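Local coordinates for glycosyltransferase (Streptomyces viridochromogenes, PDB 2IUY), which is probably a retaining GT-B glycosyltransferase of family GT4 that binds UDP and takes part in the biosynthesis of the antibiotic avilamycin A, at residues 163-173 / 189-199; 173-184 / 236-246. All blocks are in the same frame, centred on the assembly; numbering follows the deposited sequence.

Contact 1. Residues 163-173 / 189-199; sequences DFLLFMGRVSP and RRLVLAGPAWE
Phe167 and Leu193 meet on one face of the parallel sheet, where CD2 of the Phe167 ring comes within 3.5 Å of Leu193 CD2. The Phe167 side chain leaves the backbone with CG anti to the backbone N (chi1 172°), which carries the ring to Leu193, met obliquely, while its CB rests near CD1 of Leu191. On the other face Val192 spreads its two methyls: CG1 takes CD1 of Leu166, and CG2 lies 3.7 Å from CD1 of the Phe164 ring. Helix 222-231 closes over this second face, touching Phe164 and Met168.

Strands 165-168 and 191-194 hold these side chains in register through a parallel ladder in which Leu165 N and Phe167 N donate to Arg190 O and Val192 O, and Val192 N and Ala194 N donate to Leu165 O and Phe167 O. The two strands belong to a beta-alpha-beta unit whose crossover is helix 177-187. Past the strands, Val171 N donates to Pro196 O at 2.9 Å, and the CG2 methyl of Val171 packs on Ala197 CB.

Polar groups close both ends. Arg189 NH1 gives Asp163 O a 2.9 Å bond in the guanidinium plane and makes a weaker salt bridge to Asp163 OD1. At the far end Ser172 OG donates to Glu199 OE2 over 2.7 Å, reaching the oxygen from above the carboxylate plane. Arg170 lays its CG against Pro196 CG, 3.4 Å away, while its NE bonds to Tyr29 OH. Tyr29 is seen to bind UDP; the chain after strand 165-168 thus passes from apolar sheet contacts to a hydrogen bond with a residue of the nucleotide site.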
loop_
_atom_site.group_PDB
_atom_site.type_symbol
_atom_site.label_atom_id
_atom_site.label_comp_id
_atom_site.label_asym_id
_atom_site.label_seq_id
_atom_site.Cartn_x
_atom_site.Cartn_y
_atom_site.Cartn_z
ATOM N N ASP A 163 6.397 -0.804 -23.714
ATOM C CA ASP A 163 6.296 0.625 -24.007
ATOM C C ASP A 163 5.137 1.245 -23.297
ATOM O O ASP A 163 4.997 2.460 -23.318
ATOM C CB ASP A 163 6.188 0.864 -25.511
ATOM C CG ASP A 163 7.560 0.851 -26.201
ATOM O OD1 ASP A 163 8.502 1.516 -25.674
ATOM O OD2 ASP A 163 7.692 0.192 -27.266
ATOM N N PHE A 164 4.309 0.407 -22.666
ATOM C CA PHE A 164 3.061 0.871 -22.033
ATOM C C PHE A 164 3.348 1.569 -20.685
ATOM O O PHE A 164 4.296 1.183 -19.983
ATOM C CB PHE A 164 2.040 -0.273 -21.911
ATOM C CG PHE A 164 2.405 -1.359 -20.876
ATOM C CD1 PHE A 164 2.102 -1.199 -19.505
ATOM C CD2 PHE A 164 3.030 -2.542 -21.281
ATOM C CE1 PHE A 164 2.422 -2.181 -18.578
ATOM C CE2 PHE A 164 3.370 -3.515 -20.355
ATOM C CZ PHE A 164 3.077 -3.334 -18.999
ATOM N N LEU A 165 2.551 2.596 -20.356
ATOM C CA LEU A 165 2.498 3.165 -18.975
ATOM C C LEU A 165 1.474 2.347 -18.162
ATOM O O LEU A 165 0.713 1.579 -18.752
ATOM C CB LEU A 165 2.170 4.647 -18.981
ATOM C CG LEU A 165 3.087 5.542 -19.851
ATOM C CD1 LEU A 165 2.754 7.069 -19.745
ATOM C CD2 LEU A 165 4.564 5.289 -19.547
ATOM N N LEU A 166 1.497 2.430 -16.842
ATOM C CA LEU A 166 0.695 1.491 -16.058
ATOM C C LEU A 166 -0.001 2.202 -14.927
ATOM O O LEU A 166 0.650 2.906 -14.157
ATOM C CB LEU A 166 1.530 0.347 -15.475
ATOM C CG LEU A 166 0.787 -0.611 -14.524
ATOM C CD1 LEU A 166 -0.240 -1.485 -15.253
ATOM C CD2 LEU A 166 1.793 -1.528 -13.787
ATOM N N PHE A 167 -1.325 2.012 -14.842
ATOM C CA PHE A 167 -2.056 2.490 -13.707
ATOM C C PHE A 167 -2.550 1.247 -12.967
ATOM O O PHE A 167 -3.161 0.383 -13.570
ATOM C CB PHE A 167 -3.221 3.408 -14.142
ATOM C CG PHE A 167 -4.137 3.775 -13.026
ATOM C CD1 PHE A 167 -4.005 5.008 -12.369
ATOM C CD2 PHE A 167 -5.155 2.884 -12.613
ATOM C CE1 PHE A 167 -4.880 5.340 -11.286
ATOM C CE2 PHE A 167 -6.014 3.212 -11.552
ATOM C CZ PHE A 167 -5.862 4.461 -10.899
HETATM N N MSE A 168 -2.275 1.169 -11.668
HETATM C CA MSE A 168 -2.633 -0.002 -10.904
HETATM C C MSE A 168 -3.309 0.379 -9.597
HETATM O O MSE A 168 -2.650 0.830 -8.638
HETATM C CB MSE A 168 -1.400 -0.912 -10.674
HETATM C CG MSE A 168 -1.802 -2.155 -9.914
HETATM SE SE MSE A 168 -0.393 -3.425 -9.805
HETATM C CE MSE A 168 -0.595 -4.195 -11.585
ATOM N N GLY A 169 -4.627 0.241 -9.573
ATOM C CA GLY A 169 -5.436 0.511 -8.400
ATOM C C GLY A 169 -6.914 0.541 -8.793
ATOM O O GLY A 169 -7.283 0.191 -9.916
ATOM N N ARG A 170 -7.758 0.984 -7.879
ATOM C CA ARG A 170 -9.186 1.148 -8.203
ATOM C C ARG A 170 -9.383 2.315 -9.177
ATOM O O ARG A 170 -8.797 3.381 -9.007
ATOM C CB ARG A 170 -10.016 1.341 -6.936
ATOM C CG ARG A 170 -10.295 0.011 -6.180
ATOM C CD ARG A 170 -11.203 0.296 -4.933
ATOM N NE ARG A 170 -10.570 1.396 -4.205
ATOM C CZ ARG A 170 -10.948 2.675 -4.253
ATOM N NH1 ARG A 170 -12.055 3.043 -4.926
ATOM N NH2 ARG A 170 -10.223 3.577 -3.572
ATOM N N VAL A 171 -10.179 2.084 -10.214
ATOM C CA VAL A 171 -10.455 3.118 -11.210
ATOM C C VAL A 171 -11.547 4.014 -10.625
ATOM O O VAL A 171 -12.733 3.782 -10.845
ATOM C CB VAL A 171 -10.881 2.485 -12.570
ATOM C CG1 VAL A 171 -11.257 3.581 -13.620
ATOM C CG2 VAL A 171 -9.770 1.482 -13.103
ATOM N N SER A 172 -11.115 5.002 -9.841
ATOM C CA SER A 172 -11.968 5.922 -9.073
ATOM C C SER A 172 -11.375 7.287 -9.194
ATOM O O SER A 172 -10.190 7.387 -9.400
ATOM C CB SER A 172 -11.920 5.604 -7.598
ATOM O OG SER A 172 -12.564 4.376 -7.372
ATOM N N PRO A 173 -12.208 8.340 -9.119
ATOM C CA PRO A 173 -11.745 9.707 -9.362
ATOM C C PRO A 173 -10.598 10.194 -8.451
ATOM O O PRO A 173 -9.653 10.827 -8.948
ATOM C CB PRO A 173 -13.024 10.549 -9.154
ATOM C CG PRO A 173 -14.117 9.675 -9.618
ATOM C CD PRO A 173 -13.682 8.305 -8.970
ATOM N N ARG A 189 1.526 7.571 -25.371
ATOM C CA ARG A 189 1.646 6.198 -24.900
ATOM C C ARG A 189 0.349 5.507 -24.588
ATOM O O ARG A 189 -0.681 6.140 -24.372
ATOM C CB ARG A 189 2.586 6.088 -23.712
ATOM C CG ARG A 189 3.929 6.658 -23.959
ATOM C CD ARG A 189 4.974 5.698 -23.582
ATOM N NE ARG A 189 6.279 6.222 -23.967
ATOM C CZ ARG A 189 7.347 5.470 -24.175
ATOM N NH1 ARG A 189 7.258 4.152 -24.032
ATOM N NH2 ARG A 189 8.497 6.037 -24.533
ATOM N N ARG A 190 0.425 4.179 -24.566
ATOM C CA ARG A 190 -0.645 3.358 -24.036
ATOM C C ARG A 190 -0.610 3.372 -22.492
ATOM O O ARG A 190 0.434 3.541 -21.884
ATOM C CB ARG A 190 -0.550 1.949 -24.622
ATOM C CG ARG A 190 -0.588 1.969 -26.152
ATOM C CD ARG A 190 -1.889 2.667 -26.691
ATOM N NE ARG A 190 -1.686 3.194 -28.048
ATOM C CZ ARG A 190 -1.523 4.485 -28.370
ATOM N NH1 ARG A 190 -1.566 5.437 -27.446
ATOM N NH2 ARG A 190 -1.328 4.834 -29.644
ATOM N N LEU A 191 -1.790 3.295 -21.899
ATOM C CA LEU A 191 -1.985 3.156 -20.488
ATOM C C LEU A 191 -2.826 1.898 -20.240
ATOM O O LEU A 191 -4.026 1.847 -20.570
ATOM C CB LEU A 191 -2.696 4.380 -19.912
ATOM C CG LEU A 191 -3.008 4.294 -18.407
ATOM C CD1 LEU A 191 -1.746 4.467 -17.592
ATOM C CD2 LEU A 191 -4.058 5.345 -18.027
ATOM N N VAL A 192 -2.175 0.899 -19.638
ATOM C CA VAL A 192 -2.877 -0.218 -19.032
ATOM C C VAL A 192 -3.529 0.202 -17.708
ATOM O O VAL A 192 -2.871 0.750 -16.810
ATOM C CB VAL A 192 -1.923 -1.413 -18.854
ATOM C CG1 VAL A 192 -2.610 -2.552 -18.152
ATOM C CG2 VAL A 192 -1.442 -1.861 -20.218
ATOM N N LEU A 193 -4.840 0.011 -17.641
ATOM C CA LEU A 193 -5.608 0.267 -16.454
ATOM C C LEU A 193 -5.872 -1.057 -15.782
ATOM O O LEU A 193 -6.821 -1.783 -16.154
ATOM C CB LEU A 193 -6.942 0.928 -16.781
ATOM C CG LEU A 193 -7.063 2.416 -17.019
ATOM C CD1 LEU A 193 -8.514 2.648 -17.420
ATOM C CD2 LEU A 193 -6.813 3.127 -15.741
ATOM N N ALA A 194 -5.009 -1.367 -14.814
ATOM C CA ALA A 194 -5.055 -2.616 -14.083
ATOM C C ALA A 194 -5.600 -2.463 -12.644
ATOM O O ALA A 194 -4.868 -2.138 -11.699
ATOM C CB ALA A 194 -3.687 -3.255 -14.062
ATOM N N GLY A 195 -6.875 -2.758 -12.480
ATOM C CA GLY A 195 -7.516 -2.775 -11.178
ATOM C C GLY A 195 -9.017 -2.773 -11.389
ATOM O O GLY A 195 -9.479 -2.679 -12.547
ATOM N N PRO A 196 -9.786 -2.876 -10.275
ATOM C CA PRO A 196 -11.226 -2.901 -10.375
ATOM C C PRO A 196 -11.793 -1.556 -10.850
ATOM O O PRO A 196 -11.477 -0.507 -10.301
ATOM C CB PRO A 196 -11.687 -3.253 -8.957
ATOM C CG PRO A 196 -10.594 -2.853 -8.070
ATOM C CD PRO A 196 -9.321 -2.976 -8.876
ATOM N N ALA A 197 -12.614 -1.618 -11.891
ATOM C CA ALA A 197 -13.253 -0.434 -12.475
ATOM C C ALA A 197 -14.734 -0.624 -12.222
ATOM O O ALA A 197 -15.460 -1.097 -13.094
ATOM C CB ALA A 197 -12.982 -0.349 -13.987
ATOM N N TRP A 198 -15.160 -0.284 -11.020
ATOM C CA TRP A 198 -16.528 -0.539 -10.589
ATOM C C TRP A 198 -17.452 0.693 -10.732
ATOM O O TRP A 198 -18.660 0.574 -10.491
ATOM C CB TRP A 198 -16.515 -0.973 -9.115
ATOM C CG TRP A 198 -15.822 -2.315 -8.843
ATOM C CD1 TRP A 198 -15.309 -3.181 -9.771
ATOM C CD2 TRP A 198 -15.654 -2.943 -7.562
ATOM N NE1 TRP A 198 -14.815 -4.300 -9.141
ATOM C CE2 TRP A 198 -15.006 -4.182 -7.787
ATOM C CE3 TRP A 198 -15.973 -2.571 -6.246
ATOM C CZ2 TRP A 198 -14.646 -5.057 -6.740
ATOM C CZ3 TRP A 198 -15.639 -3.460 -5.191
ATOM C CH2 TRP A 198 -14.977 -4.687 -5.456
ATOM N N GLU A 199 -16.885 1.854 -11.083
ATOM C CA GLU A 199 -17.638 3.116 -11.197
ATOM C C GLU A 199 -17.870 3.397 -12.665
ATOM O O GLU A 199 -16.978 3.921 -13.324
ATOM C CB GLU A 199 -16.883 4.251 -10.520
ATOM C CG GLU A 199 -16.754 3.939 -9.038
ATOM C CD GLU A 199 -15.948 4.935 -8.226
ATOM O OE1 GLU A 199 -16.048 6.170 -8.433
ATOM O OE2 GLU A 199 -15.232 4.439 -7.333
HETATM O O HOH W 1 3.116 2.877 -25.283
HETATM O O HOH W 2 -14.612 2.610 -12.645
HETATM O O HOH W 3 -13.568 1.466 -9.145
#

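Contact 2. Residues 173-184 / 236-246; sequences PHKGALEAAAFA and LAMSQAVTGPW
The His174 ring takes the edge of Trp246 on one face, a T-shaped pair with centroids 4.6 Å apart and planes at 62°. Trp246 CH2 reaches in to 3.5 Å from His174 ND1, and Trp246 CZ3 lies over the same face toward its rim. The imidazole gets there with CG between the backbone N and the carbonyl carbon (chi1 65°), and its NE2 is hydrogen-bonded to Arg170 NH2. On Trp246 itself, Gly244 CA covers one face and Val242 O sits at the edge in the ring plane. The other flat pair is the Glu179 carboxylate stacked on the Gln240 amide, their planes only 3° apart, with CD to CD at 3.6 Å.

These groups sit in the C-terminal Rossmann-like half of the GT-B fold, where helix 177-187 packs against the end of strand 234-237 and the loop that follows it. The two segments are joined by a hydrogen bond from Gln240 N to His174 O, the donor standing above the carbonyl plane. Gly176, the N-cap of the helix, brings its CA to Met238 O in a CH...O contact. That same carbonyl accepts Gln240 NE2, which fixes the amide's rotation, while Gln240 OE1 is taken by Gly290 N.

Farther along the helix the contact turns apolar. Ala180 CB touches both CG of the selenomethionine Met238, at 3.6 Å, and CD1 of Leu236, and the Phe183 ring meets Leu236 CD2 obliquely. Toward the nucleotide site, Glu252 grips two residues at once: Lys175, which binds UDP, by a salt bridge to NZ, and Ser239 by a hydrogen bond to OG. A water accepts from Met238 N at 2.9 Å; its other, very short approach to Lys175 O is doubtful.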
loop_
_atom_site.group_PDB
_atom_site.type_symbol
_atom_site.label_atom_id
_atom_site.label_comp_id
_atom_site.label_asym_id
_atom_site.label_seq_id
_atom_site.Cartn_x
_atom_site.Cartn_y
_atom_site.Cartn_z
ATOM N N PRO A 173 -12.208 8.340 -9.119
ATOM C CA PRO A 173 -11.745 9.707 -9.362
ATOM C C PRO A 173 -10.598 10.194 -8.451
ATOM O O PRO A 173 -9.653 10.827 -8.948
ATOM C CB PRO A 173 -13.024 10.549 -9.154
ATOM C CG PRO A 173 -14.117 9.675 -9.618
ATOM C CD PRO A 173 -13.682 8.305 -8.970
ATOM N N HIS A 174 -10.666 9.907 -7.145
ATOM C CA HIS A 174 -9.613 10.352 -6.243
ATOM C C HIS A 174 -8.255 9.635 -6.509
ATOM O O HIS A 174 -7.192 10.123 -6.041
ATOM C CB HIS A 174 -10.036 10.170 -4.774
ATOM C CG HIS A 174 -10.231 8.736 -4.389
ATOM N ND1 HIS A 174 -11.355 8.024 -4.743
ATOM C CD2 HIS A 174 -9.438 7.871 -3.720
ATOM C CE1 HIS A 174 -11.261 6.785 -4.290
ATOM N NE2 HIS A 174 -10.099 6.663 -3.677
ATOM N N LYS A 175 -8.289 8.504 -7.241
ATOM C CA LYS A 175 -7.060 7.776 -7.600
ATOM C C LYS A 175 -6.448 8.294 -8.905
ATOM O O LYS A 175 -5.298 7.990 -9.218
ATOM C CB LYS A 175 -7.269 6.256 -7.693
ATOM C CG LYS A 175 -7.681 5.602 -6.375
ATOM C CD LYS A 175 -6.691 5.934 -5.235
ATOM C CE LYS A 175 -5.348 5.263 -5.452
ATOM N NZ LYS A 175 -4.578 5.116 -4.155
ATOM N N GLY A 176 -7.206 9.109 -9.638
ATOM C CA GLY A 176 -6.667 9.850 -10.769
ATOM C C GLY A 176 -6.456 8.981 -12.008
ATOM O O GLY A 176 -5.535 9.238 -12.781
ATOM N N ALA A 177 -7.310 7.987 -12.215
ATOM C CA ALA A 177 -7.254 7.152 -13.435
ATOM C C ALA A 177 -7.379 8.015 -14.695
ATOM O O ALA A 177 -6.675 7.797 -15.701
ATOM C CB ALA A 177 -8.338 6.039 -13.410
ATOM N N LEU A 178 -8.285 8.981 -14.630
ATOM C CA LEU A 178 -8.566 9.873 -15.759
ATOM C C LEU A 178 -7.376 10.738 -16.083
ATOM O O LEU A 178 -6.953 10.863 -17.231
ATOM C CB LEU A 178 -9.800 10.750 -15.464
ATOM C CG LEU A 178 -10.054 11.806 -16.577
ATOM C CD1 LEU A 178 -10.651 11.101 -17.806
ATOM C CD2 LEU A 178 -10.985 12.855 -16.103
ATOM N N GLU A 179 -6.806 11.320 -15.050
ATOM C CA GLU A 179 -5.574 12.108 -15.190
ATOM C C GLU A 179 -4.363 11.314 -15.669
ATOM O O GLU A 179 -3.528 11.834 -16.386
ATOM C CB GLU A 179 -5.281 12.818 -13.867
ATOM C CG GLU A 179 -6.328 13.916 -13.524
ATOM C CD GLU A 179 -7.627 13.393 -12.893
ATOM O OE1 GLU A 179 -7.758 12.182 -12.545
ATOM O OE2 GLU A 179 -8.554 14.208 -12.729
ATOM N N ALA A 180 -4.254 10.070 -15.254
ATOM C CA ALA A 180 -3.247 9.159 -15.771
ATOM C C ALA A 180 -3.493 8.886 -17.273
ATOM O O ALA A 180 -2.535 8.802 -18.083
ATOM C CB ALA A 180 -3.278 7.870 -14.976
ATOM N N ALA A 181 -4.759 8.742 -17.666
ATOM C CA ALA A 181 -5.060 8.585 -19.122
ATOM C C ALA A 181 -4.571 9.832 -19.877
ATOM O O ALA A 181 -3.864 9.710 -20.898
ATOM C CB ALA A 181 -6.568 8.326 -19.371
ATOM N N ALA A 182 -4.872 11.019 -19.335
ATOM C CA ALA A 182 -4.438 12.288 -19.921
ATOM C C ALA A 182 -2.906 12.364 -20.020
ATOM O O ALA A 182 -2.354 12.847 -20.991
ATOM C CB ALA A 182 -4.962 13.487 -19.087
ATOM N N PHE A 183 -2.208 11.929 -18.990
ATOM C CA PHE A 183 -0.753 12.055 -19.029
ATOM C C PHE A 183 -0.152 11.100 -20.094
ATOM O O PHE A 183 0.733 11.482 -20.882
ATOM C CB PHE A 183 -0.150 11.889 -17.610
ATOM C CG PHE A 183 1.358 12.015 -17.579
ATOM C CD1 PHE A 183 1.959 13.232 -17.275
ATOM C CD2 PHE A 183 2.164 10.914 -17.836
ATOM C CE1 PHE A 183 3.320 13.374 -17.276
ATOM C CE2 PHE A 183 3.563 11.052 -17.840
ATOM C CZ PHE A 183 4.139 12.288 -17.539
ATOM N N ALA A 184 -0.635 9.859 -20.106
ATOM C CA ALA A 184 -0.259 8.880 -21.133
ATOM C C ALA A 184 -0.584 9.440 -22.514
ATOM O O ALA A 184 0.288 9.465 -23.374
ATOM C CB ALA A 184 -0.985 7.543 -20.914
ATOM N N LEU A 236 2.002 5.275 -13.053
ATOM C CA LEU A 236 1.384 6.572 -12.850
ATOM C C LEU A 236 0.527 6.466 -11.585
ATOM O O LEU A 236 -0.443 5.675 -11.511
ATOM C CB LEU A 236 0.516 6.929 -14.069
ATOM C CG LEU A 236 1.138 6.860 -15.477
ATOM C CD1 LEU A 236 0.153 7.484 -16.555
ATOM C CD2 LEU A 236 2.518 7.555 -15.563
ATOM N N ALA A 237 0.925 7.220 -10.572
ATOM C CA ALA A 237 0.204 7.271 -9.291
ATOM C C ALA A 237 -0.345 8.681 -9.157
ATOM O O ALA A 237 0.355 9.593 -8.725
ATOM C CB ALA A 237 1.172 6.947 -8.141
HETATM N N MSE A 238 -1.606 8.863 -9.544
HETATM C CA MSE A 238 -2.133 10.211 -9.865
HETATM C C MSE A 238 -3.261 10.632 -8.964
HETATM O O MSE A 238 -4.192 11.274 -9.417
HETATM C CB MSE A 238 -2.623 10.230 -11.322
HETATM C CG MSE A 238 -1.592 9.758 -12.357
HETATM SE SE MSE A 238 -0.035 10.865 -12.486
HETATM C CE MSE A 238 -0.862 12.396 -13.457
ATOM N N SER A 239 -3.147 10.298 -7.680
ATOM C CA SER A 239 -4.168 10.595 -6.702
ATOM C C SER A 239 -4.466 12.091 -6.763
ATOM O O SER A 239 -3.559 12.896 -6.973
ATOM C CB SER A 239 -3.764 10.125 -5.299
ATOM O OG SER A 239 -3.654 8.705 -5.250
ATOM N N GLN A 240 -5.748 12.434 -6.631
ATOM C CA GLN A 240 -6.225 13.794 -6.833
ATOM C C GLN A 240 -6.792 14.344 -5.539
ATOM O O GLN A 240 -7.363 13.625 -4.722
ATOM C CB GLN A 240 -7.302 13.840 -7.949
ATOM C CG GLN A 240 -6.806 13.393 -9.348
ATOM C CD GLN A 240 -5.760 14.328 -9.964
ATOM O OE1 GLN A 240 -5.994 15.530 -10.118
ATOM N NE2 GLN A 240 -4.618 13.762 -10.372
ATOM N N ALA A 241 -6.614 15.635 -5.319
ATOM C CA ALA A 241 -7.158 16.236 -4.111
ATOM C C ALA A 241 -8.647 16.600 -4.301
ATOM O O ALA A 241 -9.024 17.733 -4.624
ATOM C CB ALA A 241 -6.303 17.420 -3.652
ATOM N N VAL A 242 -9.488 15.591 -4.171
ATOM C CA VAL A 242 -10.913 15.779 -4.365
ATOM C C VAL A 242 -11.574 15.260 -3.114
ATOM O O VAL A 242 -10.894 14.585 -2.326
ATOM C CB VAL A 242 -11.446 14.994 -5.617
ATOM C CG1 VAL A 242 -10.843 15.593 -6.934
ATOM C CG2 VAL A 242 -11.185 13.491 -5.522
ATOM N N THR A 243 -12.866 15.559 -2.912
ATOM C CA THR A 243 -13.587 14.939 -1.814
ATOM C C THR A 243 -14.450 13.782 -2.278
ATOM O O THR A 243 -14.423 13.373 -3.454
ATOM C CB THR A 243 -14.436 15.952 -0.939
ATOM O OG1 THR A 243 -14.895 15.321 0.293
ATOM C CG2 THR A 243 -15.607 16.520 -1.726
ATOM N N GLY A 244 -15.194 13.234 -1.323
ATOM C CA GLY A 244 -15.850 11.957 -1.513
ATOM C C GLY A 244 -16.505 11.511 -0.231
ATOM O O GLY A 244 -16.565 12.279 0.755
ATOM N N PRO A 245 -17.023 10.272 -0.236
ATOM C CA PRO A 245 -17.714 9.687 0.943
ATOM C C PRO A 245 -16.826 9.497 2.193
ATOM O O PRO A 245 -17.387 9.285 3.250
ATOM C CB PRO A 245 -18.248 8.344 0.431
ATOM C CG PRO A 245 -17.407 8.040 -0.807
ATOM C CD PRO A 245 -17.013 9.362 -1.402
ATOM N N TRP A 246 -15.491 9.586 2.085
ATOM C CA TRP A 246 -14.625 9.587 3.268
ATOM C C TRP A 246 -14.830 10.834 4.122
ATOM O O TRP A 246 -14.558 10.794 5.322
ATOM C CB TRP A 246 -13.118 9.459 2.907
ATOM C CG TRP A 246 -12.727 10.378 1.804
ATOM C CD1 TRP A 246 -12.313 11.681 1.905
ATOM C CD2 TRP A 246 -12.816 10.088 0.392
ATOM N NE1 TRP A 246 -12.105 12.206 0.641
ATOM C CE2 TRP A 246 -12.413 11.246 -0.297
ATOM C CE3 TRP A 246 -13.171 8.944 -0.341
ATOM C CZ2 TRP A 246 -12.330 11.284 -1.686
ATOM C CZ3 TRP A 246 -13.125 8.988 -1.693
ATOM C CH2 TRP A 246 -12.691 10.152 -2.368
HETATM O O HOH W 4 -3.302 6.641 -8.749
#

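Overall arrangement
Contacts 1 and 2 lie about 10 Å apart, centre to centre, and build on one parallel sheet, in which strand 165-168 runs between strands 191-194 and 234-237. Leu166 O and Leu236 N, 2.9 Å apart, probably carry the sheet from one contact into the other. The helix of contact 2 is the crossover joining the two strands of contact 1: it packs Ala181 N 3.5 Å from Leu191 CD2, and its Ala184 O lies 3.0 Å from Arg189 N. Pro173 belongs to both contacts. The connection from strand 165-168 to helix 177-187 carries both to the UDP site, empty here: Arg170 of contact 1 beside Tyr29, Lys175 of contact 2 about 7 Å, side chain to side chain, from Tyr29 and Val257.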